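SidF, inhibitor of growth family, member 3 (Legionella pneumophila subsp. pneumophila, PDB 4FYE) hydrolyses phosphoinositides as a Legionella phosphatase, probably removing the 3-phosphate of phosphatidylinositol 3,4,5-trisphosphate. Local coordinates at residues G36-F41 with V52-Q57; D91-G96 with S163-K168; F444-T449 with Q552-R557. The protein carries 1 engineered substitution. All blocks are in the same frame, centred on the assembly; numbering follows the deposited sequence.

Followed from the N terminus, the contacts come in series, and none nests in or crosses another. Interaction 1 closes a beta hairpin, with ten residues between its segments, pairing strand 39-42 with strand 50-55 at one margin of the six-stranded mixed sheet. Helix 71-92 comes next, and the loop that follows it meets residues 163-168 in interaction 2, closing a 66-residue excursion that includes helices 98-119 and 136-163. Interaction 3 closes the longest loop, 102 residues and mostly helical, by joining helix 438-458 to helix 522-583. Nearest atoms of interactions 1 and 2 are about 21 Å apart. Interaction 3 lies across the chain's centre from both, its centre about 56 Å from that of interaction 2.

Interaction 1. Residues G36-F41 with V52-Q57; sequences GERQVF and VVVNSQ
A beta hairpin joins these residues: strand 39-42 runs antiparallel to strand 50-55 and forms the outermost strand of a six-stranded mixed sheet. The register is set by Gln39 and Val53, a hydrogen-bonded pair. Gln39 N donates to Val53 O at 3.1 Å, and Val53 N returns a bond to Gln39 O at 2.8 Å; both are fairly straight, each with an N-H...O angle of 162°, and both donors lie in the carbonyl planes. Gln39 O also takes a CA-H...O contact from Val52 CA at 3.2 Å. Next along, Val40 and Val52 form a non-hydrogen-bonded pair, their CG2 atoms 4.5 Å apart on the face opposite Gln39 and Val53. The other edge of strand 50-55 is hydrogen-bonded through its backbone to the parallel strand 184-189, Val52 to Thr184 and Ile186 and Val54 to Ile186.

Arg38 shows how the side chains use this frame. Its CB lies 4.2 Å from Val52 CG1. With CG anti to the carbonyl carbon (chi1 -67°), CG comes within 3.9 Å of Val54 CG2, the two side chains lying side by side and pointing the same way. From there the chain runs extended to NE, and the side chain touches Ala705 and Leu706 of helix 701-712. At the tip, NH1 bonds to Tyr32 O and NH2 to Ser715 OG, so this buried guanidinium is held from two parts of the chain.

The Glu37 side chain crosses Val54 obliquely, its OE2 4.0 Å from Val54 CG1, while OE2 also accepts from Gly67 N. On the face of Gln39 and Val53, Phe41 crosses Val53 at about a right angle, and the ring atom CD2 stops 3.8 Å from Val53 CG2.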
# COMPACT_ATOMS: atom_id res chain seq x y z
N GLY A 36 -25.34 -10.98 3.43
CA GLY A 36 -25.20 -11.48 4.79
C GLY A 36 -23.77 -11.80 5.17
O GLY A 36 -23.50 -11.97 6.33
N GLU A 37 -22.84 -11.87 4.22
CA GLU A 37 -21.42 -11.89 4.63
C GLU A 37 -20.83 -10.50 4.40
O GLU A 37 -20.29 -9.91 5.34
CB GLU A 37 -20.60 -13.02 3.99
CG GLU A 37 -19.08 -12.71 3.93
CD GLU A 37 -18.19 -13.74 3.11
OE1 GLU A 37 -18.68 -14.71 2.46
OE2 GLU A 37 -16.93 -13.59 3.12
N ARG A 38 -20.98 -9.94 3.18
CA ARG A 38 -20.46 -8.56 2.86
C ARG A 38 -21.53 -7.53 3.22
O ARG A 38 -22.40 -7.17 2.42
CB ARG A 38 -19.97 -8.44 1.41
CG ARG A 38 -18.71 -9.28 1.11
CD ARG A 38 -18.32 -9.16 -0.34
NE ARG A 38 -17.09 -9.89 -0.61
CZ ARG A 38 -16.47 -9.94 -1.80
NH1 ARG A 38 -16.97 -9.33 -2.87
NH2 ARG A 38 -15.34 -10.61 -1.92
N GLN A 39 -21.47 -7.07 4.45
CA GLN A 39 -22.52 -6.23 4.91
C GLN A 39 -22.14 -4.78 4.76
O GLN A 39 -20.98 -4.40 4.96
CB GLN A 39 -22.84 -6.61 6.32
CG GLN A 39 -23.27 -8.07 6.32
CD GLN A 39 -24.22 -8.30 7.46
OE1 GLN A 39 -23.85 -8.10 8.63
NE2 GLN A 39 -25.48 -8.63 7.14
N VAL A 40 -23.12 -3.98 4.36
CA VAL A 40 -22.91 -2.60 4.05
C VAL A 40 -23.65 -1.67 4.99
O VAL A 40 -24.79 -1.92 5.40
CB VAL A 40 -23.32 -2.32 2.60
CG1 VAL A 40 -22.79 -0.96 2.17
CG2 VAL A 40 -22.73 -3.39 1.70
N PHE A 41 -22.99 -0.57 5.30
CA PHE A 41 -23.40 0.27 6.41
C PHE A 41 -23.07 1.75 6.13
O PHE A 41 -22.27 2.08 5.23
CB PHE A 41 -22.60 -0.13 7.64
CG PHE A 41 -22.89 -1.51 8.17
CD1 PHE A 41 -24.06 -1.77 8.90
CD2 PHE A 41 -21.94 -2.55 8.03
CE1 PHE A 41 -24.32 -3.03 9.43
CE2 PHE A 41 -22.20 -3.81 8.54
CZ PHE A 41 -23.39 -4.06 9.25
N VAL A 52 -18.01 -1.38 4.21
CA VAL A 52 -18.36 -2.76 4.05
C VAL A 52 -17.63 -3.59 5.11
O VAL A 52 -16.39 -3.48 5.24
CB VAL A 52 -17.91 -3.28 2.70
CG1 VAL A 52 -18.42 -4.71 2.55
CG2 VAL A 52 -18.35 -2.38 1.55
N VAL A 53 -18.35 -4.46 5.82
CA VAL A 53 -17.77 -5.18 6.97
C VAL A 53 -17.99 -6.70 6.78
O VAL A 53 -19.06 -7.14 6.40
CB VAL A 53 -18.40 -4.70 8.31
CG1 VAL A 53 -17.83 -5.44 9.52
CG2 VAL A 53 -18.19 -3.20 8.54
N VAL A 54 -16.96 -7.49 7.04
CA VAL A 54 -17.06 -8.91 7.02
C VAL A 54 -16.56 -9.46 8.36
O VAL A 54 -15.44 -9.13 8.77
CB VAL A 54 -16.15 -9.53 5.91
CG1 VAL A 54 -16.01 -11.03 6.12
CG2 VAL A 54 -16.71 -9.34 4.51
N ASN A 55 -17.33 -10.33 9.00
CA ASN A 55 -16.85 -11.16 10.13
C ASN A 55 -16.54 -12.58 9.73
O ASN A 55 -17.38 -13.22 9.10
CB ASN A 55 -17.91 -11.19 11.27
CG ASN A 55 -18.44 -9.82 11.56
OD1 ASN A 55 -17.85 -9.07 12.32
ND2 ASN A 55 -19.48 -9.42 10.85
N SER A 56 -15.38 -13.11 10.11
CA SER A 56 -15.13 -14.53 9.80
C SER A 56 -16.21 -15.41 10.44
O SER A 56 -16.56 -15.19 11.59
CB SER A 56 -13.76 -15.00 10.27
OG SER A 56 -12.74 -14.34 9.53
N GLN A 57 -16.73 -16.35 9.66
CA GLN A 57 -17.52 -17.49 10.10
C GLN A 57 -16.75 -18.79 9.69
O GLN A 57 -15.91 -18.76 8.78
CB GLN A 57 -18.92 -17.48 9.45
CG GLN A 57 -19.85 -16.28 9.73
CD GLN A 57 -20.11 -16.03 11.23
OE1 GLN A 57 -20.18 -14.89 11.68
NE2 GLN A 57 -20.23 -17.10 12.01

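Interaction 2. Residues D91-G96 with S163-K168; sequences DKDKKG and SGHKLK
Two chain bends face each other without backbone pairing: the nearest CA atoms, those of Lys95 and Gly164, are 8.9 Å apart, so side chains span the gap. Residues 93-96 lead away from helix 71-92, while Gly164 leaves helix 136-163 with a positive phi of 71°. His165 is fixed from within its own segment, since its ND1 donates to Ser163 O at 3.1 Å; that oxygen lies near the ring plane, although the donor stands above the carbonyl plane.

Asp93 meets the imidazole at its edge. Carboxylate and ring are nearly coplanar, 6° apart, and OD2 sits 3.2 Å from His165 CE1, a polarised carbon that probably makes this approach favourable. The main charge partner of OD2 is Arg101, in a salt bridge, and OD1 has another with Lys98. Lys95, its chain bent at chi3 and chi4, brings NZ to Gly164 O in a weak hydrogen bond of 3.4 Å.

The second bend contains an ST turn: Ser163 OG accepts from His165 N at 3.1 Å. The turn starts on the last residue of helix 136-163 and leads into the short link to helix 167-180, where Lys166 takes the N-cap position.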
# COMPACT_ATOMS: atom_id res chain seq x y z
N ASP A 91 -26.25 7.42 -20.33
CA ASP A 91 -26.84 8.64 -19.73
C ASP A 91 -26.05 9.88 -20.10
O ASP A 91 -26.62 10.92 -20.40
CB ASP A 91 -26.97 8.55 -18.20
CG ASP A 91 -28.28 7.88 -17.73
OD1 ASP A 91 -29.01 7.25 -18.55
OD2 ASP A 91 -28.58 7.97 -16.52
N LYS A 92 -24.73 9.78 -20.11
CA LYS A 92 -23.96 10.96 -20.44
C LYS A 92 -23.66 11.09 -21.93
O LYS A 92 -22.99 12.03 -22.33
CB LYS A 92 -22.71 11.08 -19.55
CG LYS A 92 -21.47 10.38 -20.08
CD LYS A 92 -20.27 10.65 -19.20
CE LYS A 92 -20.54 10.22 -17.77
NZ LYS A 92 -19.23 10.01 -17.09
N ASP A 93 -24.20 10.19 -22.76
CA ASP A 93 -23.87 10.19 -24.21
C ASP A 93 -24.75 11.12 -25.05
O ASP A 93 -25.77 11.60 -24.56
CB ASP A 93 -23.68 8.77 -24.81
CG ASP A 93 -24.98 8.10 -25.31
OD1 ASP A 93 -25.99 8.79 -25.61
OD2 ASP A 93 -24.98 6.86 -25.43
N LYS A 94 -24.35 11.36 -26.30
CA LYS A 94 -25.10 12.27 -27.17
C LYS A 94 -26.19 11.63 -28.02
O LYS A 94 -27.08 12.35 -28.51
CB LYS A 94 -24.17 13.15 -28.00
CG LYS A 94 -24.33 14.62 -27.64
CD LYS A 94 -23.33 15.11 -26.59
CE LYS A 94 -23.66 16.57 -26.31
NZ LYS A 94 -22.46 17.42 -26.06
N LYS A 95 -26.14 10.30 -28.16
CA LYS A 95 -27.17 9.56 -28.89
C LYS A 95 -28.49 9.42 -28.05
O LYS A 95 -28.52 9.74 -26.86
CB LYS A 95 -26.62 8.21 -29.44
CG LYS A 95 -25.19 8.25 -30.02
CD LYS A 95 -24.76 7.02 -30.86
CE LYS A 95 -24.50 5.71 -30.08
NZ LYS A 95 -23.28 5.58 -29.19
N GLY A 96 -29.59 9.02 -28.67
CA GLY A 96 -30.88 8.96 -27.98
C GLY A 96 -31.32 7.53 -27.69
O GLY A 96 -30.49 6.60 -27.72
N SER A 163 -25.35 -0.99 -26.03
CA SER A 163 -25.14 0.31 -25.38
C SER A 163 -24.53 1.31 -26.34
O SER A 163 -24.61 2.51 -26.12
CB SER A 163 -24.29 0.15 -24.14
OG SER A 163 -22.93 0.25 -24.49
N GLY A 164 -23.99 0.79 -27.45
CA GLY A 164 -23.25 1.58 -28.44
C GLY A 164 -21.87 2.03 -27.94
O GLY A 164 -21.28 2.94 -28.52
N HIS A 165 -21.34 1.42 -26.89
CA HIS A 165 -20.01 1.81 -26.42
C HIS A 165 -19.02 0.71 -26.57
O HIS A 165 -19.38 -0.46 -26.68
CB HIS A 165 -20.06 2.34 -25.01
CG HIS A 165 -20.67 3.72 -24.93
ND1 HIS A 165 -21.95 3.98 -25.31
CD2 HIS A 165 -20.12 4.95 -24.52
CE1 HIS A 165 -22.20 5.30 -25.15
NE2 HIS A 165 -21.09 5.88 -24.65
N LYS A 166 -17.75 1.06 -26.60
CA LYS A 166 -16.75 0.01 -26.76
C LYS A 166 -16.29 -0.58 -25.41
O LYS A 166 -16.35 0.05 -24.34
CB LYS A 166 -15.59 0.47 -27.64
CG LYS A 166 -15.99 0.66 -29.10
CD LYS A 166 -14.99 1.54 -29.85
CE LYS A 166 -14.87 1.10 -31.30
NZ LYS A 166 -14.40 -0.32 -31.32
N LEU A 167 -15.83 -1.82 -25.48
CA LEU A 167 -15.36 -2.54 -24.31
C LEU A 167 -14.51 -1.63 -23.44
O LEU A 167 -14.85 -1.43 -22.27
CB LEU A 167 -14.56 -3.78 -24.75
CG LEU A 167 -15.14 -5.19 -24.65
CD1 LEU A 167 -15.03 -5.67 -23.19
CD2 LEU A 167 -16.56 -5.31 -25.18
N LYS A 168 -13.46 -1.04 -24.04
CA LYS A 168 -12.52 -0.12 -23.34
C LYS A 168 -13.19 1.06 -22.65
O LYS A 168 -12.76 1.51 -21.62
CB LYS A 168 -11.41 0.39 -24.27
CG LYS A 168 -10.15 -0.49 -24.20
CD LYS A 168 -8.86 0.31 -24.36
CE LYS A 168 -8.34 0.27 -25.80
NZ LYS A 168 -8.41 -1.10 -26.38

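Interaction 3. Residues F444-T449 with Q552-R557; sequences FVNQMT and QIDALR
Asn446 and Arg557 cross obliquely between two helices inclined at 68°, whose local axes approach to 10.3 Å. The amide and guanidinium planes are 34° apart. Arg557 NH1 donates to Asn446 OD1 at 3.0 Å, but the bond is bent, with 141° at the hydrogen, and the donor stands above the carbonyl plane and not on a lone pair. Ile553 CG2, 3.3 Å from Asn446 OD1, approaches this oxygen from the same side as NH1, that of helix 522-583. ND2, bonded to His550 ND1, helps to set the amide's rotation.

As modelled, Thr449 meets Arg557 tip to tip, OG1 over one guanidinium face and 3.7 Å from NH2, but the threonine torsion is unusual and the approach is not a hydrogen bond. NH2 forms a salt bridge with Asp450, so helix 438-458 holds the arginine through both Asn446 and Asp450.

Residues 552-557 lie in a predicted coiled coil (481-559), consistent with Ile553 packing on Leu484 and Ile488 of helix 482-514; helix 438-458 joins it here by a buried polar contact. Helix 590-614 borders the joint, its Tyr614 touching Val445, Asp554 and Arg557, while Met448 meets Met631 and Leu634 of helix 626-637.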
# COMPACT_ATOMS: atom_id res chain seq x y z
N PHE A 444 19.68 2.06 -0.39
CA PHE A 444 18.57 1.87 0.57
C PHE A 444 19.03 1.08 1.80
O PHE A 444 18.80 1.48 2.93
CB PHE A 444 17.42 1.16 -0.15
CG PHE A 444 16.25 0.81 0.75
CD1 PHE A 444 15.24 1.72 0.99
CD2 PHE A 444 16.17 -0.46 1.33
CE1 PHE A 444 14.17 1.38 1.80
CE2 PHE A 444 15.11 -0.81 2.11
CZ PHE A 444 14.10 0.12 2.36
N VAL A 445 19.75 -0.01 1.59
CA VAL A 445 20.19 -0.76 2.74
C VAL A 445 21.05 0.12 3.63
O VAL A 445 20.84 0.20 4.86
CB VAL A 445 20.83 -2.11 2.34
CG1 VAL A 445 21.60 -2.72 3.51
CG2 VAL A 445 19.76 -3.09 1.87
N ASN A 446 22.01 0.83 3.04
CA ASN A 446 22.87 1.72 3.85
C ASN A 446 22.04 2.79 4.61
O ASN A 446 22.24 3.04 5.80
CB ASN A 446 23.87 2.44 2.97
CG ASN A 446 24.95 1.55 2.46
OD1 ASN A 446 25.35 0.57 3.12
ND2 ASN A 446 25.47 1.89 1.26
N GLN A 447 21.09 3.39 3.91
CA GLN A 447 20.30 4.45 4.56
C GLN A 447 19.60 3.92 5.79
O GLN A 447 19.71 4.50 6.86
CB GLN A 447 19.25 4.97 3.61
CG GLN A 447 19.86 5.55 2.35
CD GLN A 447 18.80 6.04 1.37
OE1 GLN A 447 17.89 5.31 0.99
NE2 GLN A 447 18.94 7.28 0.97
N MET A 448 18.92 2.79 5.63
CA MET A 448 18.05 2.23 6.66
C MET A 448 18.92 1.73 7.76
O MET A 448 18.57 1.80 8.93
CB MET A 448 17.21 1.05 6.09
CG MET A 448 16.17 1.45 5.04
SD MET A 448 14.89 2.49 5.78
CE MET A 448 13.86 1.28 6.65
N THR A 449 20.07 1.19 7.41
CA THR A 449 20.94 0.79 8.46
C THR A 449 21.51 2.01 9.22
O THR A 449 21.50 2.01 10.45
CB THR A 449 21.96 -0.33 8.06
OG1 THR A 449 23.24 0.01 8.59
CG2 THR A 449 22.10 -0.56 6.56
N GLN A 552 30.90 1.18 -2.20
CA GLN A 552 32.06 0.90 -1.37
C GLN A 552 31.66 0.63 0.09
O GLN A 552 32.27 -0.20 0.78
CB GLN A 552 33.07 2.05 -1.43
CG GLN A 552 33.79 2.22 -2.76
CD GLN A 552 34.55 3.54 -2.79
OE1 GLN A 552 35.56 3.70 -2.08
NE2 GLN A 552 34.06 4.49 -3.59
N ILE A 553 30.62 1.31 0.56
CA ILE A 553 30.14 1.05 1.92
C ILE A 553 29.57 -0.38 2.05
O ILE A 553 29.86 -1.11 3.01
CB ILE A 553 29.15 2.13 2.37
CG1 ILE A 553 29.93 3.44 2.52
CG2 ILE A 553 28.41 1.70 3.64
CD1 ILE A 553 29.12 4.67 2.88
N ASP A 554 28.79 -0.76 1.05
CA ASP A 554 28.21 -2.09 0.95
C ASP A 554 29.24 -3.21 1.15
O ASP A 554 29.08 -4.06 2.02
CB ASP A 554 27.59 -2.21 -0.45
CG ASP A 554 26.35 -3.05 -0.45
OD1 ASP A 554 26.21 -3.85 -1.39
OD2 ASP A 554 25.52 -2.91 0.49
N ALA A 555 30.30 -3.17 0.33
CA ALA A 555 31.44 -4.10 0.41
C ALA A 555 31.90 -4.35 1.84
O ALA A 555 32.05 -5.51 2.27
CB ALA A 555 32.61 -3.57 -0.41
N LEU A 556 32.11 -3.26 2.57
CA LEU A 556 32.59 -3.32 3.94
C LEU A 556 31.51 -3.80 4.91
O LEU A 556 31.80 -4.53 5.85
CB LEU A 556 33.13 -1.97 4.37
CG LEU A 556 34.49 -1.61 3.73
CD1 LEU A 556 34.73 -0.13 3.96
CD2 LEU A 556 35.67 -2.46 4.22
N ARG A 557 30.27 -3.42 4.68
CA ARG A 557 29.23 -3.97 5.54
C ARG A 557 29.16 -5.47 5.32
O ARG A 557 29.04 -6.26 6.27
CB ARG A 557 27.90 -3.24 5.35
CG ARG A 557 27.69 -2.13 6.40
CD ARG A 557 27.19 -0.79 5.86
NE ARG A 557 26.89 0.12 6.96
CZ ARG A 557 26.45 1.38 6.85
NH1 ARG A 557 26.24 1.94 5.68
NH2 ARG A 557 26.23 2.08 7.95